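DynF (Micromonospora chersina, PDB 6UBL) is of unknown function but belongs to the dynemicin enediyne biosynthesis pathway; its beta barrel may bind a small molecule. Local coordinates at the interface of chains A and B. Residues are numbered along the deposited sequence; one frame, centred on the assembly and turned at random. Chains: chain A/B, DynF.

Contact 1: the interface of chains A and B. Residues chain A 51, 190-191, 194; chain B 11, 72, 80, 82, 115.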
loop_
_atom_site.group_PDB
_atom_site.type_symbol
_atom_site.label_atom_id
_atom_site.label_comp_id
_atom_site.label_asym_id
_atom_site.label_seq_id
_atom_site.Cartn_x
_atom_site.Cartn_y
_atom_site.Cartn_z
ATOM N N PRO A 51 16.338 9.006 9.465
ATOM C CA PRO A 51 15.991 10.089 10.395
ATOM C C PRO A 51 17.209 10.602 11.147
ATOM O O PRO A 51 18.008 9.826 11.677
ATOM C CB PRO A 51 14.985 9.425 11.346
ATOM C CG PRO A 51 14.353 8.351 10.522
ATOM C CD PRO A 51 15.451 7.834 9.625
ATOM N N GLN A 190 11.056 0.379 15.588
ATOM C CA GLN A 190 10.904 1.591 14.798
ATOM C C GLN A 190 11.550 1.383 13.431
ATOM O O GLN A 190 12.550 0.669 13.310
ATOM C CB GLN A 190 11.584 2.782 15.478
ATOM C CG GLN A 190 10.891 3.292 16.726
ATOM C CD GLN A 190 11.187 4.755 17.020
ATOM O OE1 GLN A 190 11.449 5.548 16.111
ATOM N NE2 GLN A 190 11.137 5.118 18.295
ATOM N N PRO A 191 11.016 2.010 12.387
ATOM C CA PRO A 191 11.699 1.971 11.090
ATOM C C PRO A 191 13.119 2.506 11.194
ATOM O O PRO A 191 13.408 3.404 11.984
ATOM C CB PRO A 191 10.816 2.854 10.189
ATOM C CG PRO A 191 9.439 2.743 10.820
ATOM C CD PRO A 191 9.715 2.703 12.306
ATOM N N TYR A 194 13.259 5.382 5.618
ATOM C CA TYR A 194 12.043 5.496 4.835
ATOM C C TYR A 194 12.410 5.662 3.374
ATOM O O TYR A 194 13.291 6.453 3.029
ATOM C CB TYR A 194 11.216 6.703 5.311
ATOM C CG TYR A 194 10.785 6.574 6.755
ATOM C CD1 TYR A 194 11.631 6.968 7.782
ATOM C CD2 TYR A 194 9.558 6.036 7.082
ATOM C CE1 TYR A 194 11.260 6.843 9.104
ATOM C CE2 TYR A 194 9.165 5.903 8.403
ATOM C CZ TYR A 194 10.011 6.305 9.404
ATOM O OH TYR A 194 9.624 6.170 10.720
ATOM N N ARG B 11 3.800 -1.416 12.725
ATOM C CA ARG B 11 4.384 -1.741 14.021
ATOM C C ARG B 11 3.287 -2.018 15.051
ATOM O O ARG B 11 2.389 -1.176 15.237
ATOM C CB ARG B 11 5.188 -0.552 14.521
ATOM C CG ARG B 11 5.999 -0.870 15.729
ATOM C CD ARG B 11 6.790 0.316 16.175
ATOM N NE ARG B 11 7.716 -0.072 17.219
ATOM C CZ ARG B 11 8.312 0.767 18.056
ATOM N NH1 ARG B 11 8.057 2.067 17.975
ATOM N NH2 ARG B 11 9.150 0.315 18.977
ATOM N N THR B 72 7.633 9.329 21.925
ATOM C CA THR B 72 9.075 9.207 22.098
ATOM C C THR B 72 9.664 10.433 22.781
ATOM O O THR B 72 10.813 10.382 23.231
ATOM C CB THR B 72 9.760 8.967 20.753
ATOM O OG1 THR B 72 9.521 10.083 19.879
ATOM C CG2 THR B 72 9.237 7.691 20.109
ATOM N N GLU B 80 7.435 11.385 18.341
ATOM C CA GLU B 80 6.801 10.496 17.390
ATOM C C GLU B 80 5.830 9.608 18.154
ATOM O O GLU B 80 6.067 9.254 19.317
ATOM C CB GLU B 80 7.794 9.548 16.741
ATOM C CG GLU B 80 8.788 10.168 15.820
ATOM C CD GLU B 80 9.653 9.090 15.212
ATOM O OE1 GLU B 80 9.148 8.329 14.363
ATOM O OE2 GLU B 80 10.814 8.976 15.635
ATOM N N TYR B 82 3.382 6.027 17.540
ATOM C CA TYR B 82 2.983 4.876 16.740
ATOM C C TYR B 82 1.557 4.493 17.097
ATOM O O TYR B 82 1.153 4.579 18.259
ATOM C CB TYR B 82 3.955 3.724 16.977
ATOM C CG TYR B 82 5.306 4.049 16.385
ATOM C CD1 TYR B 82 6.244 4.778 17.101
ATOM C CD2 TYR B 82 5.615 3.673 15.089
ATOM C CE1 TYR B 82 7.476 5.102 16.545
ATOM C CE2 TYR B 82 6.839 3.984 14.527
ATOM C CZ TYR B 82 7.761 4.695 15.256
ATOM O OH TYR B 82 8.976 5.002 14.679
ATOM N N ARG B 115 4.574 11.599 12.707
ATOM C CA ARG B 115 5.914 12.143 12.840
ATOM C C ARG B 115 6.076 13.303 11.867
ATOM O O ARG B 115 5.335 13.438 10.886
ATOM C CB ARG B 115 6.991 11.076 12.592
ATOM C CG ARG B 115 7.020 10.482 11.188
ATOM C CD ARG B 115 8.423 10.008 10.876
ATOM N NE ARG B 115 9.313 11.149 10.694
ATOM C CZ ARG B 115 10.545 11.243 11.193
ATOM N NH1 ARG B 115 11.056 10.260 11.924
ATOM N NH2 ARG B 115 11.267 12.331 10.959
HETATM O O HOH W 1 10.834 7.445 12.423
#

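Contact 2: the interface of chains A and B. Residues chain A 80, 82, 113, 115, 118; chain B 49, 51, 194.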
loop_
_atom_site.group_PDB
_atom_site.type_symbol
_atom_site.label_atom_id
_atom_site.label_comp_id
_atom_site.label_asym_id
_atom_site.label_seq_id
_atom_site.Cartn_x
_atom_site.Cartn_y
_atom_site.Cartn_z
ATOM N N GLU A 80 -7.652 -8.954 -19.410
ATOM C CA GLU A 80 -6.975 -8.690 -18.158
ATOM C C GLU A 80 -5.910 -9.759 -17.976
ATOM O O GLU A 80 -6.095 -10.911 -18.383
ATOM C CB GLU A 80 -7.935 -8.798 -17.000
ATOM C CG GLU A 80 -9.033 -7.774 -16.994
ATOM C CD GLU A 80 -9.870 -7.901 -15.748
ATOM O OE1 GLU A 80 -9.358 -7.545 -14.674
ATOM O OE2 GLU A 80 -10.997 -8.424 -15.841
ATOM N N TYR A 82 -3.187 -11.167 -14.851
ATOM C CA TYR A 82 -2.721 -11.156 -13.472
ATOM C C TYR A 82 -1.255 -11.558 -13.450
ATOM O O TYR A 82 -0.822 -12.410 -14.225
ATOM C CB TYR A 82 -3.567 -12.122 -12.646
ATOM C CG TYR A 82 -4.969 -11.580 -12.518
ATOM C CD1 TYR A 82 -5.299 -10.698 -11.505
ATOM C CD2 TYR A 82 -5.938 -11.889 -13.466
ATOM C CE1 TYR A 82 -6.564 -10.164 -11.402
ATOM C CE2 TYR A 82 -7.212 -11.360 -13.379
ATOM C CZ TYR A 82 -7.515 -10.500 -12.335
ATOM O OH TYR A 82 -8.781 -9.964 -12.233
ATOM N N GLN A 113 -1.551 -6.693 -11.509
ATOM C CA GLN A 113 -2.497 -6.937 -12.586
ATOM C C GLN A 113 -2.383 -5.850 -13.643
ATOM O O GLN A 113 -1.803 -4.779 -13.421
ATOM C CB GLN A 113 -3.926 -7.053 -12.069
ATOM C CG GLN A 113 -4.436 -5.815 -11.363
ATOM C CD GLN A 113 -5.729 -6.089 -10.643
ATOM O OE1 GLN A 113 -5.781 -6.085 -9.413
ATOM N NE2 GLN A 113 -6.779 -6.349 -11.407
ATOM N N ARG A 115 -5.071 -4.077 -16.445
ATOM C CA ARG A 115 -6.452 -3.971 -16.882
ATOM C C ARG A 115 -6.775 -2.540 -17.282
ATOM O O ARG A 115 -6.068 -1.596 -16.928
ATOM C CB ARG A 115 -7.437 -4.480 -15.820
ATOM C CG ARG A 115 -7.477 -3.694 -14.485
ATOM C CD ARG A 115 -8.869 -3.831 -13.863
ATOM N NE ARG A 115 -9.805 -3.106 -14.715
ATOM C CZ ARG A 115 -11.030 -3.504 -15.059
ATOM N NH1 ARG A 115 -11.530 -4.649 -14.617
ATOM N NH2 ARG A 115 -11.759 -2.740 -15.867
ATOM N N PHE A 118 -10.349 2.736 -14.702
ATOM C CA PHE A 118 -11.655 3.374 -14.554
ATOM C C PHE A 118 -11.594 4.869 -14.827
ATOM O O PHE A 118 -12.643 5.506 -14.955
ATOM C CB PHE A 118 -12.225 3.032 -13.175
ATOM C CG PHE A 118 -12.281 1.544 -12.931
ATOM C CD1 PHE A 118 -13.225 0.772 -13.591
ATOM C CD2 PHE A 118 -11.370 0.940 -12.109
ATOM C CE1 PHE A 118 -13.251 -0.607 -13.392
ATOM C CE2 PHE A 118 -11.392 -0.435 -11.901
ATOM C CZ PHE A 118 -12.342 -1.193 -12.548
ATOM N N ALA B 49 -15.854 0.953 -7.959
ATOM C CA ALA B 49 -16.068 0.553 -9.342
ATOM C C ALA B 49 -16.339 -0.947 -9.363
ATOM O O ALA B 49 -15.529 -1.736 -8.867
ATOM C CB ALA B 49 -14.839 0.875 -10.194
ATOM N N PRO B 51 -16.757 -3.827 -12.069
ATOM C CA PRO B 51 -16.467 -3.926 -13.507
ATOM C C PRO B 51 -17.686 -4.308 -14.336
ATOM O O PRO B 51 -18.447 -5.217 -13.993
ATOM C CB PRO B 51 -15.361 -4.987 -13.572
ATOM C CG PRO B 51 -14.647 -4.851 -12.242
ATOM C CD PRO B 51 -15.742 -4.521 -11.249
ATOM N N TYR B 194 -13.431 -2.494 -7.091
ATOM C CA TYR B 194 -12.250 -1.714 -6.772
ATOM C C TYR B 194 -12.676 -0.462 -6.021
ATOM O O TYR B 194 -13.657 0.194 -6.386
ATOM C CB TYR B 194 -11.492 -1.335 -8.061
ATOM C CG TYR B 194 -10.980 -2.539 -8.823
ATOM C CD1 TYR B 194 -11.796 -3.223 -9.717
ATOM C CD2 TYR B 194 -9.688 -3.008 -8.636
ATOM C CE1 TYR B 194 -11.346 -4.327 -10.405
ATOM C CE2 TYR B 194 -9.223 -4.120 -9.321
ATOM C CZ TYR B 194 -10.049 -4.773 -10.210
ATOM O OH TYR B 194 -9.612 -5.877 -10.898
HETATM O O HOH W 2 -11.033 -6.779 -12.783
#

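Contact 3: the interface of chains A and B. Residues chain A 176-177; chain B 117, 119, 121, 124, 130, 159.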
loop_
_atom_site.group_PDB
_atom_site.type_symbol
_atom_site.label_atom_id
_atom_site.label_comp_id
_atom_site.label_asym_id
_atom_site.label_seq_id
_atom_site.Cartn_x
_atom_site.Cartn_y
_atom_site.Cartn_z
ATOM N N TYR A 176 3.298 8.018 -0.720
ATOM C CA TYR A 176 2.879 9.338 -0.248
ATOM C C TYR A 176 3.783 9.717 0.921
ATOM O O TYR A 176 3.592 9.250 2.050
ATOM C CB TYR A 176 1.389 9.395 0.090
ATOM C CG TYR A 176 0.939 10.803 0.369
ATOM C CD1 TYR A 176 0.808 11.745 -0.660
ATOM C CD2 TYR A 176 0.635 11.224 1.672
ATOM C CE1 TYR A 176 0.420 13.036 -0.398
ATOM C CE2 TYR A 176 0.234 12.513 1.929
ATOM C CZ TYR A 176 0.119 13.435 0.891
ATOM O OH TYR A 176 -0.273 14.706 1.140
ATOM N N ARG A 177 4.791 10.548 0.624
ATOM C CA ARG A 177 5.688 11.139 1.609
ATOM C C ARG A 177 6.713 10.169 2.183
ATOM O O ARG A 177 7.904 10.509 2.241
ATOM C CB ARG A 177 4.894 11.845 2.703
ATOM C CG ARG A 177 3.879 12.819 2.142
ATOM C CD ARG A 177 3.347 13.729 3.218
ATOM N NE ARG A 177 4.163 14.936 3.322
ATOM C CZ ARG A 177 3.861 15.975 4.085
ATOM N NH1 ARG A 177 2.780 15.941 4.861
ATOM N NH2 ARG A 177 4.657 17.031 4.110
ATOM N N PRO B 117 7.087 15.323 8.826
ATOM C CA PRO B 117 7.424 14.895 7.465
ATOM C C PRO B 117 8.838 15.314 7.091
ATOM O O PRO B 117 9.395 16.267 7.640
ATOM C CB PRO B 117 6.383 15.621 6.600
ATOM C CG PRO B 117 6.051 16.864 7.390
ATOM C CD PRO B 117 6.087 16.407 8.836
ATOM N N ASP B 119 9.436 16.261 4.075
ATOM C CA ASP B 119 9.157 17.198 2.994
ATOM C C ASP B 119 7.988 18.091 3.380
ATOM O O ASP B 119 6.937 18.067 2.729
ATOM C CB ASP B 119 8.761 16.414 1.742
ATOM C CG ASP B 119 7.477 15.573 1.954
ATOM O OD1 ASP B 119 7.374 14.892 3.004
ATOM O OD2 ASP B 119 6.562 15.618 1.103
ATOM N N TYR B 121 5.150 20.797 3.663
ATOM C CA TYR B 121 4.522 21.638 2.653
ATOM C C TYR B 121 4.498 23.084 3.124
ATOM O O TYR B 121 4.651 23.389 4.309
ATOM C CB TYR B 121 3.040 21.273 2.347
ATOM C CG TYR B 121 2.786 19.858 1.867
ATOM C CD1 TYR B 121 3.576 19.318 0.879
ATOM C CD2 TYR B 121 1.707 19.117 2.336
ATOM C CE1 TYR B 121 3.373 18.032 0.420
ATOM C CE2 TYR B 121 1.470 17.823 1.868
ATOM C CZ TYR B 121 2.312 17.301 0.903
ATOM O OH TYR B 121 2.098 16.026 0.424
ATOM N N GLU B 124 2.227 23.703 5.959
ATOM C CA GLU B 124 2.445 22.984 7.204
ATOM C C GLU B 124 3.323 23.738 8.185
ATOM O O GLU B 124 3.087 23.664 9.394
ATOM C CB GLU B 124 3.014 21.589 6.954
ATOM C CG GLU B 124 2.000 20.652 6.326
ATOM C CD GLU B 124 2.576 19.285 6.007
ATOM O OE1 GLU B 124 3.684 19.236 5.438
ATOM O OE2 GLU B 124 1.920 18.289 6.325
ATOM N N ALA B 130 2.887 14.729 10.239
ATOM C CA ALA B 130 2.105 13.977 9.271
ATOM C C ALA B 130 1.674 12.661 9.915
ATOM O O ALA B 130 2.471 11.994 10.591
ATOM C CB ALA B 130 2.907 13.693 8.003
ATOM N N ASP B 159 -2.358 15.384 6.749
ATOM C CA ASP B 159 -1.239 16.313 6.740
ATOM C C ASP B 159 -1.512 17.455 7.719
ATOM O O ASP B 159 -2.610 17.583 8.280
ATOM C CB ASP B 159 -1.001 16.801 5.316
ATOM C CG ASP B 159 -0.691 15.642 4.365
ATOM O OD1 ASP B 159 0.115 14.776 4.753
ATOM O OD2 ASP B 159 -1.265 15.593 3.264
#

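Contact 1: the interface of chains A and B
A:Gln190 lies across the phenol end of B:Tyr82, at one edge of the two-fold interface between copies of this DUF6073-family beta-barrel protein. The deposited pair may be the biological dimer, although the coordinates do not prove it.

Polar contact between the two is slight. The phenol OH of B:Tyr82 is 2.9 Å from the amide oxygen OE1 of A:Gln190, a weak hydrogen bond, and the glutamine is poorly ordered.

Packing accounts for the other contacts. The CG of A:Gln190, subject to the same disorder, is 3.7 Å from CZ of B:Tyr82, the side chains crossing at about a right angle, and CD of A:Pro191 approaches CE2 of the same ring at 3.9 Å. B:Arg11 is extended, its CG anti to the backbone N (chi1 -171°), which carries the guanidinium out to where one face meets the backbone N of A:Gln190, 3.6 Å above the plane. Its NH1 also sits over the rim of the B:Tyr82 ring face. An alanine here removes the guanidinium, which would probably leave the backbone N of A:Gln190 and the face of the B:Tyr82 ring without their flat cover.

Water gives a second link. Water 1 lies in the ring plane of A:Tyr194, short to its OH, and 2.7 Å from the carboxylate oxygen OE1 of B:Glu80. B:Arg115, bent at chi3 (-71°), brings NH1 to 2.9 Å from this water; within chain B, the same nitrogen forms a long salt bridge to B:Glu80 OE1 at 3.6 Å.

Contact 2: the interface of chains A and B
B:Tyr194 reaches chain A through its hydroxyl and one face of its ring, onto which the edge of A:Phe118 points, in a patch of the two-fold interface between DynF copies that may be the biological one.

The direct polar link runs from the amide NE2 of A:Gln113 to the phenol OH of B:Tyr194, at 2.9 Å and 142° at the hydrogen. The hydroxyl is tilted 22° from the amide plane. CG of A:Gln113 lies between its backbone N and carbonyl carbon (chi1 61°), from where the extended chain carries the amide to the hydroxyl.

A water bridges the chains as well: water 2 is 2.5 Å from B:Tyr194 OH, in the plane of that ring, and also meets OE1 of A:Glu80 and NH1 of A:Arg115.

Apolar contact is centred on A:Phe118. The methyl CB of B:Ala49 sits over the middle of its ring, 3.7 Å from the centroid, as a CH-pi contact. The ring's rim atom CZ stands over the B:Tyr194 face, 3.5 Å from CD1, and also lies over the centre of the A:Arg115 guanidinium within its own chain. B:Pro51 crosses that arginine at about a right angle, its CG in van der Waals contact with NH1 at 3.9 Å.

Together, the hydrogen bond from the glutamine amide, a shared water and a face-on methyl probably fix the start of strand 193-205 of chain B against chain A.

Contact 3: the interface of chains A and B
The guanidinium of A:Arg177 is sandwiched in an arginine-binding acidic pocket of chain B at the two-fold interface. On one face lies the ring of B:Tyr121, planes 4° apart, with NH2 3.8 Å from the ring centroid in a cation-pi stack; on the other is CB of B:Pro117, offset toward the rim. The chain bends at chi3 (90°), turning the group into this slot. At the edge, in plane, stand the B:Glu124 carboxylate and the backbone O of B:Asp119, which accepts a hydrogen bond from NH2 at 2.9 Å, the donor above the carbonyl plane.

B:Glu124 is held end-on, NH2 to OE1 at 2.8 Å through the syn lone pair and NH1 to OE2 at 2.9 Å. The backbone N of B:Tyr121 meets OE1 on its anti side, which helps to position the carboxylate. NE meets B:Asp119 OD1 at 3.2 Å, whereas NH1 reaches B:Asp159 OD1 at 2.9 Å from above its carboxylate plane. These acidic side chains would probably favour the positive charge.

The A:Tyr176 hydroxyl donates to B:Asp159 OD2 at 2.5 Å and accepts from the B:Tyr121 hydroxyl at 2.8 Å, so B:Asp159 holds both chain A residues.

A:Tyr176 and A:Arg177 occupy the turn between strands 170-173 and 179-183; their partners come from the loop after strand 108-115 and the end of strand 154-159.

Contact 1 and contact 2 lie about 34 Å apart between C-alpha centres and are largely the same site with the chains exchanged: position 51, the tyrosine at 194, and the residues at 80, 82 and 115 recur in both, each including a bridging water. Contact 3 is about 14 Å from contact 1 and about 30 Å from contact 2. It adjoins contact 1 through chain B, where strand 108-115 ends in B:Arg115 and leads into the loop carrying B:Pro117 and B:Asp119. Because the interface is two-fold, contact 3 has a twin as well, so the grip recurs with the chains exchanged, consistent with a symmetric dimer.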